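Local coordinates for protein pyridine nucleotide-disulphide oxidoreductase dimerisation region (Escherichia coli BL21, PDB 6KYY) that probably helps the bacterium withstand hypochlorous acid and other reactive chlorine species, as an FAD-containing flavoprotein of the disulfide reductase family, at residues N211-T214 / I215-Q219; L345-V348 / G349-E353; Y423-L426 / R427-F431. All blocks are in the same frame, centred on the assembly; numbering follows the deposited sequence.

Overall arrangement
The three contacts are local ones that follow each other along the chain. Interaction 1 lies on helix 206-218 of a parallel-sheet domain of Rossmann type, whereas interactions 2 and 3 both belong to the C-terminal dimerisation domain. Interaction 2 is where the inner strand 345-349 of the antiparallel sheet turns into helix 352-358, and interaction 3 covers the short helix 424-428 and the loop that follows it. Centres of interactions 1 and 2 are about 19 Å apart, yet I212 CD1 packs on L345 CG at 3.9 Å, so the two domains meet directly here. Interaction 3 is about 20 Å from interaction 2 and about 31 Å from interaction 1, centre to centre, and reaches the second subunit.

Interaction 1. Residues N211-T214 / I215-Q219; sequences NIAT and ILRDQ
A chi1 of 72° places the T214 hydroxyl between its own backbone N and carbonyl carbon, while R217 sets out with CG trans to N and then bends at chi3 (-36°), which folds its guanidinium back over T214. Both residues ride on helix 206-218, the crossover helix of the beta-alpha-beta unit that runs from strand 190-194 to strand 221-224 in a Rossmann-type domain. The helical spine is regular: I215 N donates to N211 O at 3.0 Å, and L216 N to I212 O and D218 N to T214 O repeat the pattern. N211 O is gripped twice, because T214 OG1 also donates to it at 3.1 Å, from above the carbonyl plane (35° out of it) and from the same face as the amide of I215. Threonine suits this position, since its hydroxyl can be satisfied by the helix backbone itself.

Residue types divide by side of the helix. I212 and L216, one turn apart, point the same way and touch through CG2 of I212 and CD1 of L216 at 4.1 Å; being branched and apolar, they fill the buried side, where I212 meets F200, L201 and M341 and L216 meets V178 and S182 of helix 175-186. A213 is small enough to lie against I223 of strand 221-224. R217 uses its long chain to fold back along the exposed side of the helix, its guanidinium lying over the preceding turn. One face of that group lies over T214 CA and the carbonyl carbon of A213, and the methyl CG2 of T214 comes to 3.3 Å from R217 NH2.

Interaction 2. Residues L345-V348 / G349-E353; sequences LSRV and GMTEE
G349 receives R347 at the point where strand 345-349 ends: R347 NH1 donates to G349 O at 3.0 Å, with a bent N-H...O angle of 143°. The donor stands above the carbonyl plane, 48° out of it, rather than on a lone pair. Glycine fits here because the backbone has a positive phi of 74°, easily adopted by a residue with no side chain. The arginine reaches forward because its chain bends at both chi2 and chi3. Its strongest polar partner lies elsewhere, as NE forms a salt bridge with E204, so the bond to G349 O is a second tether that helps fix the rotation of the buried guanidinium. V348, just before the glycine, packs instead on I410, V413 and M417 of helix 406-418, a suitable place for a compact apolar residue.

At M350 the chain is still paired with strand 396-402 by a backbone bond to L397, and its flexible thioether side chain also packs on L397. T351 comes next and serves two purposes. Its methyl CG2 lies over one face of the R347 guanidinium, offset toward the rim and 3.3 Å from R347 NH2, while OG1, on the other branch, caps a backbone N in the first turn of the following helix. A beta-branched residue with one apolar and one polar arm is well matched to that double role. E352 and E353 open the helix, and their backbone N atoms donate to the two carboxylate oxygens of D205; the E352 carboxylate is itself held by K386 and R356. The whole is a strand-to-helix turn with a threonine N-cap at the start of helix 352-358, within the dimerisation domain of the pyridine nucleotide-disulfide oxidoreductases.

Interaction 3. Residues Y423-L426 / R427-F431; sequences YSIL and RDQIF
R427, on the short helix 424-428 of the dimerisation domain, meets Y423, four residues earlier, in a local contact one turn long that leads into the loop carrying H433, the likely proton acceptor of the active site. The turn is held by R427 N, which donates to Y423 O at 3.2 Å; weak bonds from R427 N and D428 N to S424 O add to it.

R427 has CG anti to its backbone N (chi1 -176°) and bends at chi3 (59°), which swings the guanidinium back across S424 and Y423. It stands almost perpendicular to the Y423 ring (87° between planes), with Y423 OH near its plane and 3.2 Å from NH1. CB of S424 lies over one guanidinium face, its small side chain letting the arginine come close. The arginine's charge is answered by D428, whose OD2 accepts from R427 NH2 in a 2.9 Å salt bridge on the syn side of the carboxylate.

L426 has an apolar setting made by I412 and V416 of helix 406-418. Beyond the helix the loop touches the second subunit: I430 O accepts from K414 of that chain, and F431 packs on its N411. F431 also packs on I412 of its own chain; its rim faces L426 O, and CZ touches L426 CD2 at 4.1 Å.

Interaction 1. Residues N211-T214 / I215-Q219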
loop_
_atom_site.group_PDB
_atom_site.type_symbol
_atom_site.label_atom_id
_atom_site.label_comp_id
_atom_site.label_asym_id
_atom_site.label_seq_id
_atom_site.Cartn_x
_atom_site.Cartn_y
_atom_site.Cartn_z
ATOM N N ASN B 211 12.645 -8.400 -16.389
ATOM C CA ASN B 211 12.584 -7.094 -15.740
ATOM C C ASN B 211 13.262 -7.122 -14.376
ATOM O O ASN B 211 13.961 -6.174 -14.002
ATOM C CB ASN B 211 11.130 -6.640 -15.611
ATOM C CG ASN B 211 11.000 -5.138 -15.432
ATOM O OD1 ASN B 211 11.682 -4.537 -14.602
ATOM N ND2 ASN B 211 10.118 -4.525 -16.212
ATOM N N ILE B 212 13.069 -8.204 -13.619
ATOM C CA ILE B 212 13.695 -8.310 -12.305
ATOM C C ILE B 212 15.209 -8.414 -12.443
ATOM O O ILE B 212 15.960 -7.823 -11.656
ATOM C CB ILE B 212 13.109 -9.506 -11.532
ATOM C CG1 ILE B 212 11.658 -9.224 -11.137
ATOM C CG2 ILE B 212 13.942 -9.812 -10.301
ATOM C CD1 ILE B 212 10.951 -10.409 -10.522
ATOM N N ALA B 213 15.682 -9.149 -13.452
ATOM C CA ALA B 213 17.120 -9.318 -13.635
ATOM C C ALA B 213 17.802 -7.992 -13.953
ATOM O O ALA B 213 18.884 -7.704 -13.431
ATOM C CB ALA B 213 17.393 -10.340 -14.736
ATOM N N THR B 214 17.184 -7.167 -14.806
ATOM C CA THR B 214 17.801 -5.892 -15.162
ATOM C C THR B 214 17.715 -4.883 -14.023
ATOM O O THR B 214 18.629 -4.068 -13.853
ATOM C CB THR B 214 17.162 -5.315 -16.426
ATOM O OG1 THR B 214 15.842 -4.845 -16.131
ATOM C CG2 THR B 214 17.096 -6.365 -17.525
ATOM N N ILE B 215 16.630 -4.910 -13.243
ATOM C CA ILE B 215 16.569 -4.079 -12.043
ATOM C C ILE B 215 17.686 -4.467 -11.083
ATOM O O ILE B 215 18.359 -3.605 -10.505
ATOM C CB ILE B 215 15.185 -4.191 -11.375
ATOM C CG1 ILE B 215 14.112 -3.521 -12.232
ATOM C CG2 ILE B 215 15.208 -3.568 -9.986
ATOM C CD1 ILE B 215 12.716 -3.644 -11.655
ATOM N N LEU B 216 17.909 -5.771 -10.912
ATOM C CA LEU B 216 18.986 -6.233 -10.046
ATOM C C LEU B 216 20.356 -6.005 -10.673
ATOM O O LEU B 216 21.325 -5.736 -9.955
ATOM C CB LEU B 216 18.796 -7.715 -9.718
ATOM C CG LEU B 216 17.672 -8.063 -8.742
ATOM C CD1 LEU B 216 17.599 -9.565 -8.520
ATOM C CD2 LEU B 216 17.872 -7.335 -7.428
ATOM N N ARG B 217 20.458 -6.100 -12.002
ATOM C CA ARG B 217 21.758 -5.952 -12.651
ATOM C C ARG B 217 22.276 -4.525 -12.541
ATOM O O ARG B 217 23.465 -4.311 -12.273
ATOM C CB ARG B 217 21.671 -6.374 -14.118
ATOM C CG ARG B 217 22.976 -6.202 -14.879
ATOM C CD ARG B 217 22.785 -6.360 -16.378
ATOM N NE ARG B 217 21.785 -7.372 -16.704
ATOM C CZ ARG B 217 20.744 -7.161 -17.501
ATOM N NH1 ARG B 217 20.561 -5.972 -18.057
ATOM N NH2 ARG B 217 19.884 -8.142 -17.744
ATOM N N ASP B 218 21.404 -3.534 -12.740
ATOM C CA ASP B 218 21.829 -2.141 -12.670
ATOM C C ASP B 218 22.226 -1.727 -11.259
ATOM O O ASP B 218 22.916 -0.715 -11.094
ATOM C CB ASP B 218 20.722 -1.229 -13.199
ATOM C CG ASP B 218 20.348 -1.543 -14.635
ATOM O OD1 ASP B 218 19.181 -1.307 -15.014
ATOM O OD2 ASP B 218 21.222 -2.030 -15.384
ATOM N N GLN B 219 21.807 -2.480 -10.245
ATOM C CA GLN B 219 22.251 -2.263 -8.877
ATOM C C GLN B 219 23.543 -3.003 -8.558
ATOM O O GLN B 219 24.058 -2.871 -7.442
ATOM C CB GLN B 219 21.156 -2.686 -7.891
ATOM C CG GLN B 219 20.280 -1.543 -7.405
ATOM C CD GLN B 219 19.303 -1.974 -6.329
ATOM O OE1 GLN B 219 18.291 -1.314 -6.091
ATOM N NE2 GLN B 219 19.600 -3.088 -5.672
#

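Interaction 2. Residues L345-V348 / G349-E353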
loop_
_atom_site.group_PDB
_atom_site.type_symbol
_atom_site.label_atom_id
_atom_site.label_comp_id
_atom_site.label_asym_id
_atom_site.label_seq_id
_atom_site.Cartn_x
_atom_site.Cartn_y
_atom_site.Cartn_z
ATOM N N LEU B 345 7.688 -7.582 -6.046
ATOM C CA LEU B 345 6.967 -8.352 -7.056
ATOM C C LEU B 345 5.836 -9.109 -6.372
ATOM O O LEU B 345 6.086 -10.051 -5.613
ATOM C CB LEU B 345 7.913 -9.317 -7.774
ATOM C CG LEU B 345 7.396 -10.182 -8.932
ATOM C CD1 LEU B 345 6.859 -11.526 -8.445
ATOM C CD2 LEU B 345 6.351 -9.441 -9.762
ATOM N N SER B 346 4.599 -8.711 -6.651
ATOM C CA SER B 346 3.417 -9.346 -6.087
ATOM C C SER B 346 2.639 -10.064 -7.181
ATOM O O SER B 346 2.602 -9.620 -8.332
ATOM C CB SER B 346 2.523 -8.317 -5.392
ATOM O OG SER B 346 3.162 -7.800 -4.239
ATOM N N ARG B 347 2.009 -11.180 -6.815
ATOM C CA ARG B 347 1.418 -12.062 -7.809
ATOM C C ARG B 347 0.191 -12.765 -7.246
ATOM O O ARG B 347 0.102 -13.036 -6.046
ATOM C CB ARG B 347 2.435 -13.102 -8.293
ATOM C CG ARG B 347 3.392 -12.589 -9.353
ATOM C CD ARG B 347 3.189 -13.324 -10.660
ATOM N NE ARG B 347 3.330 -14.766 -10.484
ATOM C CZ ARG B 347 2.380 -15.649 -10.769
ATOM N NH1 ARG B 347 1.215 -15.240 -11.253
ATOM N NH2 ARG B 347 2.596 -16.943 -10.574
ATOM N N VAL B 348 -0.752 -13.059 -8.141
ATOM C CA VAL B 348 -1.908 -13.892 -7.831
ATOM C C VAL B 348 -2.386 -14.492 -9.142
ATOM O O VAL B 348 -2.210 -13.899 -10.210
ATOM C CB VAL B 348 -3.023 -13.083 -7.117
ATOM C CG1 VAL B 348 -3.615 -12.040 -8.052
ATOM C CG2 VAL B 348 -4.110 -14.010 -6.585
ATOM N N GLY B 349 -2.978 -15.679 -9.066
ATOM C CA GLY B 349 -3.435 -16.338 -10.271
ATOM C C GLY B 349 -2.276 -16.895 -11.086
ATOM O O GLY B 349 -1.127 -16.950 -10.645
ATOM N N MET B 350 -2.602 -17.306 -12.307
ATOM C CA MET B 350 -1.626 -17.956 -13.166
ATOM C C MET B 350 -0.820 -16.934 -13.959
ATOM O O MET B 350 -1.268 -15.812 -14.209
ATOM C CB MET B 350 -2.300 -18.935 -14.130
ATOM C CG MET B 350 -3.670 -18.518 -14.630
ATOM S SD MET B 350 -4.398 -19.815 -15.653
ATOM C CE MET B 350 -6.139 -19.605 -15.297
ATOM N N THR B 351 0.385 -17.342 -14.346
ATOM C CA THR B 351 1.234 -16.534 -15.202
ATOM C C THR B 351 0.697 -16.535 -16.632
ATOM O O THR B 351 -0.238 -17.263 -16.976
ATOM C CB THR B 351 2.668 -17.062 -15.187
ATOM O OG1 THR B 351 2.669 -18.445 -15.565
ATOM C CG2 THR B 351 3.273 -16.927 -13.804
ATOM N N GLU B 352 1.305 -15.699 -17.477
ATOM C CA GLU B 352 0.966 -15.736 -18.894
ATOM C C GLU B 352 1.367 -17.063 -19.519
ATOM O O GLU B 352 0.675 -17.559 -20.415
ATOM C CB GLU B 352 1.633 -14.574 -19.634
ATOM C CG GLU B 352 1.187 -14.431 -21.081
ATOM C CD GLU B 352 2.055 -13.472 -21.870
ATOM O OE1 GLU B 352 2.793 -12.683 -21.243
ATOM O OE2 GLU B 352 2.000 -13.509 -23.117
ATOM N N GLU B 353 2.467 -17.658 -19.049
ATOM C CA GLU B 353 2.898 -18.954 -19.561
ATOM C C GLU B 353 1.798 -19.999 -19.408
ATOM O O GLU B 353 1.463 -20.709 -20.363
ATOM C CB GLU B 353 4.170 -19.404 -18.841
ATOM C CG GLU B 353 5.450 -18.794 -19.390
ATOM C CD GLU B 353 6.035 -19.595 -20.534
ATOM O OE1 GLU B 353 5.667 -20.779 -20.684
ATOM O OE2 GLU B 353 6.865 -19.040 -21.285
#

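Interaction 3. Residues Y423-L426 / R427-F431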
loop_
_atom_site.group_PDB
_atom_site.type_symbol
_atom_site.label_atom_id
_atom_site.label_comp_id
_atom_site.label_asym_id
_atom_site.label_seq_id
_atom_site.Cartn_x
_atom_site.Cartn_y
_atom_site.Cartn_z
ATOM N N TYR B 423 -13.123 -8.023 -15.004
ATOM C CA TYR B 423 -12.080 -7.003 -14.989
ATOM C C TYR B 423 -12.652 -5.594 -15.023
ATOM O O TYR B 423 -11.950 -4.645 -14.657
ATOM C CB TYR B 423 -11.128 -7.202 -16.172
ATOM C CG TYR B 423 -11.612 -6.565 -17.458
ATOM C CD1 TYR B 423 -11.197 -5.291 -17.828
ATOM C CD2 TYR B 423 -12.484 -7.240 -18.302
ATOM C CE1 TYR B 423 -11.642 -4.706 -18.996
ATOM C CE2 TYR B 423 -12.931 -6.663 -19.476
ATOM C CZ TYR B 423 -12.505 -5.397 -19.818
ATOM O OH TYR B 423 -12.947 -4.818 -20.985
ATOM N N SER B 424 -13.901 -5.438 -15.465
ATOM C CA SER B 424 -14.512 -4.117 -15.549
ATOM C C SER B 424 -14.626 -3.444 -14.189
ATOM O O SER B 424 -14.688 -2.210 -14.124
ATOM C CB SER B 424 -15.893 -4.225 -16.198
ATOM O OG SER B 424 -16.852 -4.712 -15.273
ATOM N N ILE B 425 -14.650 -4.220 -13.103
ATOM C CA ILE B 425 -14.774 -3.638 -11.769
ATOM C C ILE B 425 -13.563 -2.769 -11.454
ATOM O O ILE B 425 -13.695 -1.636 -10.976
ATOM C CB ILE B 425 -14.970 -4.745 -10.718
ATOM C CG1 ILE B 425 -16.454 -5.086 -10.573
ATOM C CG2 ILE B 425 -14.395 -4.326 -9.372
ATOM C CD1 ILE B 425 -17.277 -3.973 -9.958
ATOM N N LEU B 426 -12.362 -3.281 -11.727
ATOM C CA LEU B 426 -11.148 -2.522 -11.455
ATOM C C LEU B 426 -10.864 -1.471 -12.518
ATOM O O LEU B 426 -10.122 -0.520 -12.248
ATOM C CB LEU B 426 -9.956 -3.472 -11.321
ATOM C CG LEU B 426 -10.089 -4.513 -10.206
ATOM C CD1 LEU B 426 -8.903 -5.465 -10.199
ATOM C CD2 LEU B 426 -10.246 -3.833 -8.855
ATOM N N ARG B 427 -11.439 -1.614 -13.714
ATOM C CA ARG B 427 -11.259 -0.616 -14.761
ATOM C C ARG B 427 -12.033 0.666 -14.477
ATOM O O ARG B 427 -11.646 1.732 -14.969
ATOM C CB ARG B 427 -11.683 -1.198 -16.113
ATOM C CG ARG B 427 -11.458 -0.277 -17.306
ATOM C CD ARG B 427 -12.335 -0.668 -18.486
ATOM N NE ARG B 427 -13.757 -0.619 -18.158
ATOM C CZ ARG B 427 -14.690 -1.348 -18.765
ATOM N NH1 ARG B 427 -14.350 -2.185 -19.735
ATOM N NH2 ARG B 427 -15.961 -1.242 -18.401
ATOM N N ASP B 428 -13.101 0.596 -13.682
ATOM C CA ASP B 428 -13.985 1.733 -13.476
ATOM C C ASP B 428 -14.096 2.181 -12.025
ATOM O O ASP B 428 -14.863 3.108 -11.741
ATOM C CB ASP B 428 -15.389 1.414 -14.008
ATOM C CG ASP B 428 -15.420 1.269 -15.515
ATOM O OD1 ASP B 428 -14.628 1.954 -16.195
ATOM O OD2 ASP B 428 -16.236 0.469 -16.019
ATOM N N GLN B 429 -13.358 1.568 -11.105
ATOM C CA GLN B 429 -13.485 1.924 -9.699
ATOM C C GLN B 429 -12.857 3.284 -9.422
ATOM O O GLN B 429 -11.857 3.673 -10.032
ATOM C CB GLN B 429 -12.837 0.860 -8.815
ATOM C CG GLN B 429 -13.180 0.988 -7.341
ATOM C CD GLN B 429 -12.880 -0.274 -6.565
ATOM O OE1 GLN B 429 -13.504 -1.311 -6.787
ATOM N NE2 GLN B 429 -11.923 -0.197 -5.649
ATOM N N ILE B 430 -13.461 4.013 -8.485
ATOM C CA ILE B 430 -12.989 5.338 -8.096
ATOM C C ILE B 430 -11.960 5.143 -6.986
ATOM O O ILE B 430 -12.305 5.037 -5.808
ATOM C CB ILE B 430 -14.141 6.239 -7.656
ATOM C CG1 ILE B 430 -15.226 6.275 -8.737
ATOM C CG2 ILE B 430 -13.632 7.636 -7.351
ATOM C CD1 ILE B 430 -16.172 7.444 -8.625
ATOM N N PHE B 431 -10.688 5.105 -7.370
ATOM C CA PHE B 431 -9.594 4.867 -6.441
ATOM C C PHE B 431 -9.069 6.179 -5.870
ATOM O O PHE B 431 -9.312 7.264 -6.404
ATOM C CB PHE B 431 -8.454 4.119 -7.133
ATOM C CG PHE B 431 -8.728 2.659 -7.362
ATOM C CD1 PHE B 431 -8.639 1.751 -6.321
ATOM C CD2 PHE B 431 -9.066 2.195 -8.623
ATOM C CE1 PHE B 431 -8.887 0.408 -6.530
ATOM C CE2 PHE B 431 -9.315 0.852 -8.840
ATOM C CZ PHE B 431 -9.227 -0.043 -7.791
#